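Local coordinates for protein hydrazine synthase subunit alpha (Candidatus Kuenenia stuttgartiensis, PDB 5C2V) that catalyses, within the hydrazine synthase complex, the second half-reaction, in which hydroxylamine made in the gamma subunit condenses with ammonia to give hydrazine, at residues R126-Y131 against D230-T234; L532-G536 against D602-K606. The contacts are given in a common frame with arbitrary orientation. Numbering follows the deposited sequence.

Contact 1 of 2, residues R126-Y131 against D230-T234; sequences RSPIYY and DPWLT
Ile129 lies over Pro231 and the start of Trp232, covering the seam between two successive blades of the six-bladed beta-propeller. Residues 126-131 and 230-233 belong to the first strands of their blades. As is usual for such neighbours in a propeller, they run nearly parallel, at 15° with axes 6.8 Å apart, and are joined by packed side chains rather than by a backbone ladder. The CA register sets Ser127 against Asp230 (6.0 Å), Ile129 against Trp232 (6.8 Å) and Tyr131 against Leu233 (7.9 Å). Each strand carries the same irregularity: Ser127 (47/61) and Asp230 (48/65) take left-handed helical backbone angles just before a proline, and extended geometry resumes thereafter. Ile129, with chi1 p and chi2 t, points toward the partner; its CD1 lies 3.9 Å from Pro231 CB and 4.1 Å from Leu233 CD2, and its CG2 is 3.7 Å from Trp232 CE3. Leu233 (m, t) also brings CD2 to the ring edge of Tyr131, 3.9 Å from CD1, while Tyr131 OH bonds to Gly237. At the other end, Arg126 (chi1 p) curls its guanidinium round to form a rather long salt bridge, NH1 to Asp230 OD1, at 3.6 Å. Both charges also serve the flanking blades: Arg126 pairs with Asp81, and Asp230 OD2 accepts from Gln288 N. One water completes the seam, hydrogen-bonded to Ser127 OG at 3.0 Å and accepting from Asp230 N at 2.9 Å.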
# COMPACT_ATOMS: atom_id res chain seq x y z
N ARG D 126 -18.03 -29.02 2.29
CA ARG D 126 -18.30 -28.43 3.59
C ARG D 126 -19.21 -27.20 3.54
O ARG D 126 -19.58 -26.73 2.46
CB ARG D 126 -16.99 -28.06 4.29
CG ARG D 126 -16.13 -27.06 3.54
CD ARG D 126 -14.86 -26.73 4.31
NE ARG D 126 -15.16 -26.18 5.63
CZ ARG D 126 -15.18 -24.88 5.91
NH1 ARG D 126 -14.92 -23.99 4.96
NH2 ARG D 126 -15.46 -24.47 7.14
N SER D 127 -19.53 -26.69 4.72
CA SER D 127 -20.42 -25.54 4.92
C SER D 127 -21.72 -25.59 4.11
O SER D 127 -21.97 -24.72 3.28
CB SER D 127 -19.67 -24.25 4.59
OG SER D 127 -18.59 -24.04 5.48
N PRO D 128 -22.56 -26.62 4.35
CA PRO D 128 -23.86 -26.67 3.68
C PRO D 128 -24.89 -25.73 4.32
O PRO D 128 -24.86 -25.54 5.53
CB PRO D 128 -24.28 -28.13 3.85
CG PRO D 128 -23.68 -28.52 5.16
CD PRO D 128 -22.38 -27.75 5.28
N ILE D 129 -25.77 -25.16 3.51
CA ILE D 129 -26.88 -24.36 4.02
C ILE D 129 -28.16 -24.69 3.26
O ILE D 129 -28.11 -25.16 2.12
CB ILE D 129 -26.62 -22.84 3.91
CG1 ILE D 129 -26.38 -22.44 2.46
CG2 ILE D 129 -25.45 -22.42 4.80
CD1 ILE D 129 -26.26 -20.95 2.24
N TYR D 130 -29.30 -24.44 3.90
CA TYR D 130 -30.59 -24.66 3.26
C TYR D 130 -31.08 -23.39 2.59
O TYR D 130 -31.09 -22.31 3.20
CB TYR D 130 -31.62 -25.16 4.27
CG TYR D 130 -31.35 -26.55 4.79
CD1 TYR D 130 -31.44 -27.66 3.96
CD2 TYR D 130 -31.02 -26.76 6.12
CE1 TYR D 130 -31.20 -28.93 4.43
CE2 TYR D 130 -30.77 -28.03 6.61
CZ TYR D 130 -30.87 -29.11 5.76
OH TYR D 130 -30.62 -30.38 6.24
N TYR D 131 -31.48 -23.51 1.33
CA TYR D 131 -32.10 -22.42 0.61
C TYR D 131 -33.45 -22.89 0.12
O TYR D 131 -33.54 -23.82 -0.67
CB TYR D 131 -31.23 -21.98 -0.57
CG TYR D 131 -31.77 -20.79 -1.32
CD1 TYR D 131 -31.83 -19.53 -0.72
CD2 TYR D 131 -32.22 -20.91 -2.63
CE1 TYR D 131 -32.33 -18.44 -1.40
CE2 TYR D 131 -32.72 -19.82 -3.32
CZ TYR D 131 -32.77 -18.59 -2.70
OH TYR D 131 -33.26 -17.50 -3.38
N ASP D 230 -17.82 -20.48 2.58
CA ASP D 230 -18.71 -19.95 3.61
C ASP D 230 -19.96 -19.27 3.07
O ASP D 230 -20.14 -18.06 3.24
CB ASP D 230 -17.94 -18.97 4.50
CG ASP D 230 -16.87 -19.66 5.34
OD1 ASP D 230 -16.58 -20.85 5.06
OD2 ASP D 230 -16.33 -19.02 6.26
N PRO D 231 -20.85 -20.04 2.41
CA PRO D 231 -22.09 -19.47 1.88
C PRO D 231 -23.12 -19.21 2.98
O PRO D 231 -23.19 -19.96 3.95
CB PRO D 231 -22.58 -20.54 0.91
CG PRO D 231 -22.07 -21.81 1.48
CD PRO D 231 -20.74 -21.48 2.12
N TRP D 232 -23.92 -18.16 2.81
CA TRP D 232 -24.95 -17.81 3.78
C TRP D 232 -26.12 -17.13 3.06
O TRP D 232 -26.17 -17.12 1.83
CB TRP D 232 -24.39 -16.91 4.88
CG TRP D 232 -25.19 -16.92 6.15
CD1 TRP D 232 -25.81 -15.85 6.74
CD2 TRP D 232 -25.46 -18.05 7.00
NE1 TRP D 232 -26.45 -16.25 7.89
CE2 TRP D 232 -26.25 -17.59 8.07
CE3 TRP D 232 -25.11 -19.40 6.94
CZ2 TRP D 232 -26.69 -18.44 9.09
CZ3 TRP D 232 -25.55 -20.24 7.95
CH2 TRP D 232 -26.33 -19.76 9.01
N LEU D 233 -27.06 -16.58 3.82
CA LEU D 233 -28.27 -16.00 3.23
C LEU D 233 -28.34 -14.48 3.37
O LEU D 233 -28.07 -13.93 4.43
CB LEU D 233 -29.51 -16.63 3.87
CG LEU D 233 -29.60 -18.16 3.79
CD1 LEU D 233 -30.83 -18.66 4.54
CD2 LEU D 233 -29.63 -18.62 2.34
N THR D 234 -28.70 -13.82 2.27
CA THR D 234 -28.97 -12.39 2.29
C THR D 234 -30.44 -12.15 2.63
O THR D 234 -31.28 -13.00 2.36
CB THR D 234 -28.64 -11.72 0.94
OG1 THR D 234 -29.60 -12.14 -0.05
CG2 THR D 234 -27.24 -12.11 0.48
O HOH W 1 -16.84 -23.16 3.16

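Contact 2 of 2, residues L532-G536 against D602-K606; sequences LDDKG and DGNYK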
# COMPACT_ATOMS: atom_id res chain seq x y z
N LEU D 532 -8.95 -2.89 -25.79
CA LEU D 532 -7.80 -2.77 -26.68
C LEU D 532 -7.80 -1.48 -27.49
O LEU D 532 -8.85 -0.98 -27.88
CB LEU D 532 -7.75 -3.97 -27.63
CG LEU D 532 -7.96 -5.36 -27.01
CD1 LEU D 532 -7.88 -6.44 -28.09
CD2 LEU D 532 -6.95 -5.63 -25.90
N ASP D 533 -6.60 -0.96 -27.77
CA ASP D 533 -6.46 0.23 -28.60
C ASP D 533 -6.35 -0.16 -30.08
O ASP D 533 -6.54 -1.32 -30.43
CB ASP D 533 -5.25 1.06 -28.17
CG ASP D 533 -3.95 0.27 -28.17
OD1 ASP D 533 -3.92 -0.86 -28.70
OD2 ASP D 533 -2.95 0.79 -27.63
N ASP D 534 -6.03 0.82 -30.92
CA ASP D 534 -6.02 0.58 -32.37
C ASP D 534 -4.81 -0.23 -32.83
O ASP D 534 -4.73 -0.62 -33.99
CB ASP D 534 -6.08 1.91 -33.12
CG ASP D 534 -4.90 2.82 -32.83
OD1 ASP D 534 -4.36 2.75 -31.70
OD2 ASP D 534 -4.52 3.61 -33.72
N LYS D 535 -3.86 -0.47 -31.93
CA LYS D 535 -2.74 -1.36 -32.24
C LYS D 535 -2.97 -2.78 -31.70
O LYS D 535 -2.16 -3.67 -31.95
CB LYS D 535 -1.43 -0.80 -31.69
CG LYS D 535 -0.95 0.44 -32.44
CD LYS D 535 0.45 0.84 -32.02
CE LYS D 535 0.96 2.01 -32.86
NZ LYS D 535 0.95 1.68 -34.31
N GLY D 536 -4.07 -2.98 -30.98
CA GLY D 536 -4.42 -4.30 -30.48
C GLY D 536 -3.82 -4.64 -29.13
O GLY D 536 -3.67 -5.82 -28.80
N ASP D 602 -0.19 -0.38 -41.79
CA ASP D 602 0.44 0.42 -40.73
C ASP D 602 0.56 -0.37 -39.43
O ASP D 602 1.29 0.02 -38.53
CB ASP D 602 -0.36 1.70 -40.48
CG ASP D 602 -0.47 2.57 -41.72
OD1 ASP D 602 0.39 2.45 -42.61
OD2 ASP D 602 -1.42 3.38 -41.79
N GLY D 603 -0.16 -1.49 -39.35
CA GLY D 603 -0.16 -2.30 -38.14
C GLY D 603 -1.32 -1.93 -37.23
O GLY D 603 -1.46 -2.48 -36.14
N ASN D 604 -2.14 -0.98 -37.69
CA ASN D 604 -3.32 -0.56 -36.95
C ASN D 604 -4.49 -1.52 -37.14
O ASN D 604 -4.54 -2.24 -38.13
CB ASN D 604 -3.73 0.85 -37.38
CG ASN D 604 -2.65 1.88 -37.12
OD1 ASN D 604 -1.87 1.75 -36.17
ND2 ASN D 604 -2.58 2.90 -37.97
N TYR D 605 -5.41 -1.54 -36.18
CA TYR D 605 -6.53 -2.48 -36.21
C TYR D 605 -7.41 -2.27 -37.43
O TYR D 605 -8.00 -1.20 -37.61
CB TYR D 605 -7.34 -2.31 -34.91
CG TYR D 605 -8.73 -2.92 -34.90
CD1 TYR D 605 -9.84 -2.17 -35.28
CD2 TYR D 605 -8.94 -4.22 -34.48
CE1 TYR D 605 -11.11 -2.71 -35.25
CE2 TYR D 605 -10.21 -4.77 -34.44
CZ TYR D 605 -11.29 -4.01 -34.83
OH TYR D 605 -12.55 -4.55 -34.81
N LYS D 606 -7.50 -3.29 -38.28
CA LYS D 606 -8.47 -3.32 -39.37
C LYS D 606 -9.81 -3.90 -38.92
O LYS D 606 -10.87 -3.38 -39.26
CB LYS D 606 -7.92 -4.11 -40.56
CG LYS D 606 -8.85 -4.14 -41.76
CD LYS D 606 -8.20 -4.87 -42.93
CE LYS D 606 -6.91 -4.19 -43.36
NZ LYS D 606 -6.25 -4.90 -44.49
O HOH W 2 -0.64 -3.85 -33.80
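Two hairpin turns meet here, and backbone carbonyls supply most of the chemistry. In the first, Asp533 to Gly536 form a type I turn closed by Gly536 N to Asp533 O (3.0 Å). Asp533 OD1 accepts Lys535 N weakly (3.3 Å) in the manner of an Asx turn and also receives Met537 N, while OD2 forms a salt bridge with Lys452. This leaves Asp534 O facing outward, and Tyr605 N donates to it across a very short 2.5 Å; Asn604 CA approaches the same oxygen at 3.3 Å in a CA-H...O contact. The opposing turn is ordered by Asp600, whose OD1 accepts Asn604 N. Two further acceptors, Lys535 O and Gly603 O, could not bond to each other directly, so water 2 donates to both, at 2.4 and 2.8 Å. Lys535 NZ reaches back to Asn604 OD1 at 3.4 Å, a weak hydrogen bond between two partly exposed side chains. Tyr605 starts toward the turn, but its ring leads away to Ala461 and Tyr510 of the middle-domain sheet. The principle is a general one: turns that expose carbonyls can dock through one main-chain bond and a bridging water, with little dependence on apolar side chains.

Following the chain from the N terminus, contact 1 comes first: it closes a 98-residue excursion that contains the remainder of the blade begun by strand 124-131, and so joins that blade to the next. The chain then completes the propeller and enters the middle domain, where contact 2 opens at 532-536; it closes a shorter, 65-residue span when the chain returns at 602-606. That span carries Cys556 and Cys559, which hold the first heme c covalently, and its axial ligand Tyr564; contact 2 thus brings together the turns before and after this heme-binding segment. The two loops are in series, neither enclosing nor crossing the other. Their centres lie 47 Å apart, on opposite sides of the chain's centre.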